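Local atomic coordinates of phosphodiesterase (Salpingoeca rosetta, PDB entry 7CJ3), a protein that binds retinal within a bacteriorhodopsin-like bundle of membrane-spanning helices. Residues I104-M109 with Y131-I136; P125-R130 with V252-N257; G201-A206 with H220-L225. All blocks are in the same frame, centred on the assembly; numbering follows the deposited sequence.

Contact 1: I104-M109 with Y131-I136. With RET (retinal), chain K.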
# COMPACT_ATOMS: atom_id res chain seq x y z
N ILE B 104 -1.59 -13.04 -2.62
CA ILE B 104 -2.08 -14.02 -3.63
C ILE B 104 -3.55 -14.37 -3.38
O ILE B 104 -4.24 -14.65 -4.39
CB ILE B 104 -1.21 -15.28 -3.75
CG1 ILE B 104 -1.12 -16.04 -2.42
CG2 ILE B 104 0.15 -14.92 -4.30
CD1 ILE B 104 -0.20 -17.27 -2.43
N SER B 105 -4.03 -14.36 -2.12
CA SER B 105 -5.46 -14.67 -1.86
C SER B 105 -6.28 -13.58 -2.54
O SER B 105 -7.26 -13.89 -3.25
CB SER B 105 -5.81 -14.84 -0.41
OG SER B 105 -4.66 -15.16 0.36
N TYR B 106 -5.85 -12.33 -2.40
CA TYR B 106 -6.62 -11.19 -2.96
C TYR B 106 -6.50 -11.20 -4.49
O TYR B 106 -7.54 -10.95 -5.13
CB TYR B 106 -6.21 -9.90 -2.25
CG TYR B 106 -6.95 -9.67 -0.95
CD1 TYR B 106 -8.29 -9.32 -0.95
CD2 TYR B 106 -6.31 -9.79 0.27
CE1 TYR B 106 -8.97 -9.09 0.24
CE2 TYR B 106 -6.98 -9.57 1.47
CZ TYR B 106 -8.33 -9.21 1.46
OH TYR B 106 -9.00 -9.00 2.65
N LEU B 107 -5.32 -11.53 -5.06
CA LEU B 107 -5.12 -11.65 -6.53
C LEU B 107 -6.14 -12.66 -7.08
O LEU B 107 -6.76 -12.35 -8.10
CB LEU B 107 -3.69 -12.10 -6.85
CG LEU B 107 -3.39 -12.34 -8.34
CD1 LEU B 107 -3.73 -11.15 -9.20
CD2 LEU B 107 -1.92 -12.64 -8.57
N SER B 108 -6.27 -13.79 -6.40
CA SER B 108 -7.19 -14.93 -6.70
C SER B 108 -8.64 -14.45 -6.79
O SER B 108 -9.32 -14.70 -7.81
CB SER B 108 -7.00 -15.99 -5.64
OG SER B 108 -5.71 -16.56 -5.74
N MET B 109 -9.09 -13.73 -5.76
CA MET B 109 -10.46 -13.18 -5.63
C MET B 109 -10.80 -12.24 -6.79
O MET B 109 -11.94 -12.33 -7.31
CB MET B 109 -10.61 -12.51 -4.27
CG MET B 109 -10.70 -13.58 -3.13
SD MET B 109 -10.83 -12.93 -1.48
CE MET B 109 -12.30 -11.95 -1.58
N TYR B 131 -11.70 -16.12 4.28
CA TYR B 131 -11.70 -16.95 5.52
C TYR B 131 -10.46 -17.86 5.54
O TYR B 131 -9.77 -17.89 6.59
CB TYR B 131 -13.03 -17.70 5.67
CG TYR B 131 -14.16 -16.89 6.25
CD1 TYR B 131 -14.19 -16.55 7.61
CD2 TYR B 131 -15.22 -16.47 5.46
CE1 TYR B 131 -15.22 -15.81 8.16
CE2 TYR B 131 -16.28 -15.73 5.99
CZ TYR B 131 -16.28 -15.40 7.35
OH TYR B 131 -17.32 -14.68 7.87
N ALA B 132 -10.12 -18.51 4.42
CA ALA B 132 -8.91 -19.35 4.30
C ALA B 132 -7.63 -18.57 4.61
O ALA B 132 -6.83 -19.03 5.42
CB ALA B 132 -8.83 -19.95 2.92
N GLU B 133 -7.43 -17.44 3.95
CA GLU B 133 -6.34 -16.48 4.26
C GLU B 133 -6.27 -16.18 5.78
O GLU B 133 -5.18 -16.31 6.39
CB GLU B 133 -6.61 -15.18 3.50
CG GLU B 133 -5.56 -14.12 3.77
CD GLU B 133 -6.10 -12.72 3.98
OE1 GLU B 133 -7.13 -12.37 3.36
OE2 GLU B 133 -5.48 -11.98 4.78
N TRP B 134 -7.40 -15.75 6.36
CA TRP B 134 -7.53 -15.40 7.79
C TRP B 134 -7.08 -16.58 8.67
O TRP B 134 -6.29 -16.35 9.63
CB TRP B 134 -8.95 -14.91 8.13
CG TRP B 134 -9.29 -13.55 7.57
CD1 TRP B 134 -8.46 -12.72 6.86
CD2 TRP B 134 -10.56 -12.86 7.66
NE1 TRP B 134 -9.13 -11.57 6.50
CE2 TRP B 134 -10.41 -11.63 6.99
CE3 TRP B 134 -11.79 -13.15 8.26
CZ2 TRP B 134 -11.46 -10.72 6.88
CZ3 TRP B 134 -12.82 -12.22 8.18
CH2 TRP B 134 -12.66 -11.04 7.46
N ILE B 135 -7.52 -17.80 8.34
CA ILE B 135 -7.22 -19.02 9.15
C ILE B 135 -5.74 -19.42 9.04
O ILE B 135 -5.21 -19.99 10.04
CB ILE B 135 -8.18 -20.17 8.75
CG1 ILE B 135 -9.56 -19.92 9.36
CG2 ILE B 135 -7.61 -21.54 9.13
CD1 ILE B 135 -10.71 -20.61 8.62
N ILE B 136 -5.09 -19.16 7.90
CA ILE B 136 -3.63 -19.42 7.75
C ILE B 136 -2.82 -18.31 8.43
O ILE B 136 -1.79 -18.65 9.04
CB ILE B 136 -3.24 -19.55 6.28
CG1 ILE B 136 -3.95 -20.73 5.62
CG2 ILE B 136 -1.73 -19.65 6.11
CD1 ILE B 136 -3.87 -20.71 4.11
C1 RET K . -15.53 -12.72 12.22
C2 RET K . -16.86 -13.44 12.49
C3 RET K . -17.72 -12.76 13.46
C4 RET K . -17.01 -12.54 14.77
C5 RET K . -15.54 -12.24 14.66
C6 RET K . -14.87 -12.19 13.49
C7 RET K . -13.49 -11.67 13.48
C8 RET K . -12.57 -11.65 12.44
C9 RET K . -11.18 -11.35 12.50
C10 RET K . -10.33 -11.42 11.37
C11 RET K . -9.00 -10.98 11.24
C12 RET K . -8.19 -10.93 10.12
C13 RET K . -6.84 -10.53 10.05
C14 RET K . -6.14 -10.63 8.86
C15 RET K . -4.69 -10.77 8.74
C16 RET K . -14.65 -13.78 11.54
C17 RET K . -15.80 -11.58 11.22
C18 RET K . -14.92 -12.00 16.02
C19 RET K . -10.54 -10.93 13.79
C20 RET K . -6.21 -9.98 11.29
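The phenol ring of Y106 and the carboxylate of E133 meet with their planes 60° apart, CE2 of Y106 lying 3.4 Å from OE1 of E133. The oxygen approaches the ring obliquely, and the other end of the phenol is held elsewhere: Y106 OH is hydrogen-bonded to D261 OD2. W134 presents one indole face to the retinal, whose C12 lies 3.6 Å above its plane, displaced toward the rim; E133 OE2 sits at the indole edge, in its plane. The flat indole suits the flat polyene, against which it lies with a broad face. Y131, by contrast, turns an edge to the retinal, with its CE1 4.0 Å from C16.

Nearer the backbones the two helices touch through small atoms. S105 OG packs 3.7 Å from E133 CG, while its polar need is met one turn back by V101 O. Serine is short enough to let the helices come close here, with S105 CA and E133 CA 6.4 Å apart. With its CG anti to the backbone N (chi1 179°), E133 extends out of its helix, then bends at chi2 to lay the carboxylate between tyrosine and tryptophan. OE2 makes a weak hydrogen bond to K265 NZ, and D261 lies close to OE1.

This setting of E133, weakly bonded to K265 and with D261 close by on helix 250-277, is consistent with the Schiff-base counterion site of microbial rhodopsins.

Contact 2: P125-R130 with V252-N257. With OLC ((2R)-2,3-dihydroxypropyl (9Z)-octadec-9-enoate), chain L.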
# COMPACT_ATOMS: atom_id res chain seq x y z
N PRO B 125 -22.58 -12.99 -1.01
CA PRO B 125 -21.54 -14.03 -1.08
C PRO B 125 -20.63 -14.08 0.16
O PRO B 125 -20.29 -13.06 0.70
CB PRO B 125 -20.75 -13.68 -2.35
CG PRO B 125 -21.08 -12.22 -2.66
CD PRO B 125 -22.33 -11.84 -1.89
N VAL B 126 -20.26 -15.29 0.56
CA VAL B 126 -19.31 -15.60 1.66
C VAL B 126 -18.02 -16.11 1.01
O VAL B 126 -18.00 -17.26 0.53
CB VAL B 126 -19.92 -16.65 2.61
CG1 VAL B 126 -19.08 -16.85 3.86
CG2 VAL B 126 -21.34 -16.31 2.96
N TRP B 127 -16.98 -15.29 0.99
CA TRP B 127 -15.70 -15.58 0.30
C TRP B 127 -14.89 -16.51 1.20
O TRP B 127 -14.28 -16.00 2.20
CB TRP B 127 -14.95 -14.30 0.02
CG TRP B 127 -15.66 -13.31 -0.86
CD1 TRP B 127 -15.85 -11.98 -0.60
CD2 TRP B 127 -16.19 -13.53 -2.18
NE1 TRP B 127 -16.47 -11.37 -1.65
CE2 TRP B 127 -16.70 -12.29 -2.63
CE3 TRP B 127 -16.27 -14.64 -3.04
CZ2 TRP B 127 -17.30 -12.14 -3.89
CZ3 TRP B 127 -16.87 -14.48 -4.27
CH2 TRP B 127 -17.36 -13.25 -4.70
N LEU B 128 -14.86 -17.81 0.85
CA LEU B 128 -14.14 -18.86 1.62
C LEU B 128 -12.62 -18.63 1.52
O LEU B 128 -11.86 -19.04 2.44
CB LEU B 128 -14.56 -20.20 1.04
CG LEU B 128 -16.01 -20.59 1.35
CD1 LEU B 128 -16.52 -21.68 0.40
CD2 LEU B 128 -16.14 -21.04 2.81
N MET B 129 -12.18 -17.95 0.46
CA MET B 129 -10.75 -17.61 0.24
C MET B 129 -10.29 -16.57 1.28
O MET B 129 -9.23 -16.78 1.88
CB MET B 129 -10.51 -17.09 -1.18
CG MET B 129 -9.05 -16.82 -1.49
SD MET B 129 -7.99 -18.28 -1.52
CE MET B 129 -8.27 -18.74 -3.23
N ARG B 130 -11.08 -15.53 1.54
CA ARG B 130 -10.76 -14.56 2.62
C ARG B 130 -10.68 -15.32 3.95
O ARG B 130 -9.64 -15.19 4.63
CB ARG B 130 -11.73 -13.38 2.69
CG ARG B 130 -11.26 -12.29 3.65
CD ARG B 130 -11.96 -10.95 3.42
NE ARG B 130 -13.41 -11.12 3.32
CZ ARG B 130 -14.22 -10.35 2.59
NH1 ARG B 130 -13.76 -9.30 1.92
NH2 ARG B 130 -15.51 -10.62 2.55
N VAL B 252 -19.85 -1.69 0.39
CA VAL B 252 -19.28 -0.81 1.46
C VAL B 252 -18.53 -1.68 2.47
O VAL B 252 -17.41 -1.33 2.81
CB VAL B 252 -20.37 0.07 2.12
CG1 VAL B 252 -19.93 0.62 3.48
CG2 VAL B 252 -20.81 1.23 1.21
N GLY B 253 -19.11 -2.81 2.90
CA GLY B 253 -18.46 -3.79 3.80
C GLY B 253 -17.16 -4.38 3.24
O GLY B 253 -16.18 -4.53 4.01
N GLU B 254 -17.16 -4.74 1.95
CA GLU B 254 -15.98 -5.34 1.26
C GLU B 254 -14.81 -4.35 1.29
O GLU B 254 -13.67 -4.77 1.61
CB GLU B 254 -16.38 -5.79 -0.15
CG GLU B 254 -17.24 -7.05 -0.12
CD GLU B 254 -16.64 -8.15 0.74
OE1 GLU B 254 -17.09 -8.30 1.88
OE2 GLU B 254 -15.69 -8.81 0.30
N ALA B 255 -15.11 -3.07 1.03
CA ALA B 255 -14.13 -1.96 1.07
C ALA B 255 -13.52 -1.89 2.47
O ALA B 255 -12.29 -1.92 2.60
CB ALA B 255 -14.81 -0.66 0.69
N MET B 256 -14.35 -1.85 3.50
CA MET B 256 -13.85 -1.72 4.89
C MET B 256 -12.98 -2.94 5.21
O MET B 256 -11.92 -2.76 5.84
CB MET B 256 -15.02 -1.58 5.88
CG MET B 256 -15.80 -0.28 5.68
SD MET B 256 -17.32 -0.10 6.68
CE MET B 256 -16.73 -0.50 8.33
N ASN B 257 -13.36 -4.13 4.72
CA ASN B 257 -12.63 -5.39 5.01
C ASN B 257 -11.22 -5.32 4.43
O ASN B 257 -10.26 -5.61 5.18
CB ASN B 257 -13.39 -6.60 4.50
CG ASN B 257 -14.47 -7.06 5.46
OD1 ASN B 257 -14.25 -7.14 6.67
ND2 ASN B 257 -15.62 -7.41 4.91
C18 OLC L . -4.03 0.34 1.50
C10 OLC L . -11.26 -0.02 -0.75
C9 OLC L . -11.62 1.25 -0.47
C17 OLC L . -4.71 -0.85 0.83
C11 OLC L . -10.12 -0.41 -1.67
C8 OLC L . -10.83 2.38 -1.08
C24 OLC L . -20.60 4.13 -7.58
C16 OLC L . -5.00 -0.46 -0.57
C12 OLC L . -9.34 -1.39 -0.88
C7 OLC L . -11.28 3.69 -0.51
C15 OLC L . -6.12 0.57 -0.56
C13 OLC L . -7.87 -1.18 -1.01
C6 OLC L . -12.77 3.89 -0.76
C14 OLC L . -7.51 0.03 -0.20
C5 OLC L . -13.23 3.91 -2.19
C4 OLC L . -14.40 2.98 -2.29
C3 OLC L . -15.06 3.13 -3.66
C2 OLC L . -15.78 4.45 -3.83
C21 OLC L . -19.22 4.71 -5.67
C1 OLC L . -17.18 4.13 -4.28
C22 OLC L . -19.14 4.13 -7.06
O19 OLC L . -17.71 3.11 -3.84
O25 OLC L . -20.82 3.15 -8.62
O23 OLC L . -18.16 4.86 -7.89
O20 OLC L . -17.89 5.01 -5.22
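R130 and E254 meet end-on between distant backbones: NH1 and NH2 of the arginine each take one oxygen of the carboxylate, and NH2 also reaches OE2 weakly. The NH1 to OE2 bond is 2.6 Å and the NH2 to OE1 bond 2.9 Å, the latter using the syn lone pair of OE1. The fork is far from flat, for the guanidinium and carboxylate planes stand 55° apart and OE2 is met 34° out of its own plane. Backbones this far apart, with R130 CA and N257 CA separated by 9.7 Å, call for two long side chains. R130 CG, anti to the backbone N (chi1 -170°), starts a nearly straight reach that turns only at chi3 to present both terminal nitrogens.

Packing is densest round this pair. N257 places ND2 3.8 Å above one face of the guanidinium, toward its rim, and gives a weak hydrogen bond to OE1 of E254, as a short amide one turn along the same helix can. W127 contributes an edge, its CD1 3.3 Å from E254 OE2, with the oxygen near the indole plane. Further partners share the buried carboxylate: R243 makes a second salt bridge to OE1, and Y62 OH is hydrogen-bonded to OE2. Two arginines beside it would probably favour its ionised form.

The far side of segment 252-257 is looser and apolar. A255 points away from segment 125-130, its CB 3.9 Å from C10 of OLC, while V252 is on the surface, where an aliphatic group may face lipid.

An arginine one turn before the presumed counterion glutamate, paired with an acid on the helix of K265, the probable retinal lysine, recalls the polar network beyond the Schiff base in bacteriorhodopsin-like proteins.

Contact 3: G201-A206 with H220-L225. With OLC ((2R)-2,3-dihydroxypropyl (9Z)-octadec-9-enoate), chain N.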
# COMPACT_ATOMS: atom_id res chain seq x y z
N GLY B 201 -2.64 -9.34 27.66
CA GLY B 201 -1.94 -9.90 28.82
C GLY B 201 -0.46 -10.16 28.57
O GLY B 201 0.38 -9.66 29.35
N MET B 202 -0.14 -10.95 27.54
CA MET B 202 1.23 -11.50 27.34
C MET B 202 2.19 -10.39 26.93
O MET B 202 3.36 -10.45 27.34
CB MET B 202 1.23 -12.65 26.31
CG MET B 202 0.91 -12.23 24.89
SD MET B 202 1.25 -13.57 23.69
CE MET B 202 -0.05 -14.74 24.10
N PHE B 203 1.72 -9.38 26.18
CA PHE B 203 2.47 -8.14 25.90
C PHE B 203 2.74 -7.37 27.20
O PHE B 203 3.83 -6.79 27.31
CB PHE B 203 1.70 -7.23 24.95
CG PHE B 203 1.92 -7.58 23.51
CD1 PHE B 203 3.13 -7.30 22.90
CD2 PHE B 203 0.92 -8.19 22.77
CE1 PHE B 203 3.32 -7.60 21.56
CE2 PHE B 203 1.13 -8.51 21.43
CZ PHE B 203 2.33 -8.20 20.84
N GLY B 204 1.76 -7.35 28.12
CA GLY B 204 1.86 -6.73 29.45
C GLY B 204 2.90 -7.42 30.33
O GLY B 204 3.77 -6.71 30.90
N LYS B 205 2.82 -8.75 30.46
CA LYS B 205 3.81 -9.53 31.24
C LYS B 205 5.22 -9.08 30.82
O LYS B 205 6.07 -8.80 31.72
CB LYS B 205 3.55 -11.03 31.05
CG LYS B 205 2.33 -11.55 31.78
CD LYS B 205 1.80 -12.85 31.24
CE LYS B 205 0.46 -13.23 31.85
NZ LYS B 205 -0.04 -14.55 31.40
N ALA B 206 5.43 -8.84 29.52
CA ALA B 206 6.75 -8.60 28.88
C ALA B 206 7.18 -7.13 28.99
O ALA B 206 8.37 -6.86 28.84
CB ALA B 206 6.70 -9.03 27.45
N HIS B 220 7.86 0.50 24.73
CA HIS B 220 6.86 1.33 24.02
C HIS B 220 6.29 0.54 22.84
O HIS B 220 5.07 0.64 22.60
CB HIS B 220 7.43 2.69 23.60
CG HIS B 220 6.35 3.67 23.23
ND1 HIS B 220 6.53 4.69 22.29
CD2 HIS B 220 5.05 3.73 23.59
CE1 HIS B 220 5.41 5.36 22.14
NE2 HIS B 220 4.47 4.79 22.93
N ALA B 221 7.13 -0.23 22.13
CA ALA B 221 6.75 -0.91 20.87
C ALA B 221 5.82 -2.09 21.18
O ALA B 221 4.87 -2.28 20.42
CB ALA B 221 7.99 -1.34 20.14
N LEU B 222 6.06 -2.82 22.26
CA LEU B 222 5.13 -3.87 22.75
C LEU B 222 3.74 -3.27 22.98
O LEU B 222 2.75 -3.95 22.69
CB LEU B 222 5.68 -4.52 24.03
CG LEU B 222 6.54 -5.78 23.82
CD1 LEU B 222 7.97 -5.42 23.47
CD2 LEU B 222 6.54 -6.68 25.05
N HIS B 223 3.66 -2.01 23.45
CA HIS B 223 2.36 -1.35 23.73
C HIS B 223 1.67 -0.96 22.43
O HIS B 223 0.45 -1.20 22.30
CB HIS B 223 2.52 -0.15 24.68
CG HIS B 223 1.20 0.45 25.04
ND1 HIS B 223 0.79 1.68 24.55
CD2 HIS B 223 0.17 -0.04 25.74
CE1 HIS B 223 -0.43 1.92 24.97
NE2 HIS B 223 -0.84 0.88 25.69
N LEU B 224 2.42 -0.33 21.51
CA LEU B 224 1.90 0.09 20.18
C LEU B 224 1.39 -1.14 19.41
O LEU B 224 0.36 -1.02 18.72
CB LEU B 224 3.00 0.83 19.44
CG LEU B 224 3.21 2.24 19.98
CD1 LEU B 224 4.30 2.94 19.20
CD2 LEU B 224 1.91 3.04 19.91
N LEU B 225 2.04 -2.30 19.57
CA LEU B 225 1.60 -3.54 18.91
C LEU B 225 0.23 -4.01 19.43
O LEU B 225 -0.66 -4.24 18.59
CB LEU B 225 2.70 -4.59 19.09
CG LEU B 225 3.87 -4.46 18.12
CD1 LEU B 225 4.94 -5.52 18.38
CD2 LEU B 225 3.41 -4.52 16.67
C18 OLC N . -15.57 -4.83 19.73
C10 OLC N . -7.74 -4.84 26.13
C9 OLC N . -7.26 -4.34 27.29
C17 OLC N . -14.89 -4.59 21.07
C11 OLC N . -9.05 -5.56 25.94
C8 OLC N . -7.90 -4.41 28.64
C24 OLC N . 0.79 -4.22 33.90
C16 OLC N . -13.54 -5.30 21.30
C12 OLC N . -9.57 -5.36 24.54
C7 OLC N . -6.85 -4.27 29.74
C15 OLC N . -13.14 -5.38 22.79
C13 OLC N . -11.13 -5.37 24.48
C6 OLC N . -7.21 -5.06 31.00
C14 OLC N . -11.63 -5.26 23.01
C5 OLC N . -6.93 -6.58 31.00
C4 OLC N . -5.44 -7.07 31.09
C3 OLC N . -4.39 -6.05 31.55
C2 OLC N . -2.92 -6.38 31.23
C21 OLC N . 0.22 -3.88 31.42
C1 OLC N . -2.07 -5.08 31.18
C22 OLC N . 1.10 -3.44 32.62
O19 OLC N . -2.58 -4.02 30.80
O25 OLC N . 1.84 -4.00 34.82
O23 OLC N . 2.52 -3.55 32.33
O20 OLC N . -0.65 -5.03 31.62
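F203 leans across to L222 and L225 from a helix that runs almost exactly antiparallel to theirs, the short axes making an angle of 171° at 9.5 Å. Its CG lies beside the backbone N (chi1 -84°), which carries the ring toward the two leucines. CB begins near the backbone, 4.1 Å from L222 O, and CG continues along the same carbonyl. CD1 is the most engaged atom: it lies 3.4 Å from L222 O and 3.8 Å from L222 CG, the latter meeting the ring at its edge. Farther out, CE1 passes to the next turn, 3.9 Å from L225 CB, and CZ at the tip still touches that methylene at 4.0 Å.

L222 fills the other end of the interface, with CD2 3.4 Å from A206 CB; alanine, being small, leaves room for this branched leucine. C145 of helix 128-149 touches F203 from another side, and W144 of that helix touches L225. On the outer side G204, lacking a side chain, lets the headgroup of OLC lie close, its O23 3.7 Å from G204 O.

The side chains meet carbon to carbon, though F203 CD1 also lies against the carbonyl oxygen of L222. Their association therefore rests on shape and apolar burial rather than on directed bonds, and the wide phenyl bridges the distance between the axes.

In the fold
Contacts 1 and 2 adjoin one another, both drawing on helix 128-149: Y106 OH packs against R130 CD, and M109 against W127. Contact 3 lies apart, its centre about 28 Å from that of contact 1 and 30 Å from that of contact 2. Touching residues are buried in all three, but contact 1 is centred nearest the chain's centre (about 9 Å), contact 2 farther out (13 Å) and contact 3 outermost (19 Å). Beside the retinal, contact 1 sets aromatic rings round a carboxylate; contact 2 relies on a salt bridge between more distant backbones; contact 3 is apolar packing of phenylalanine, leucine and alanine. Helix 250-277 unites them, supplying D261, E254 and the I271 that touches L225.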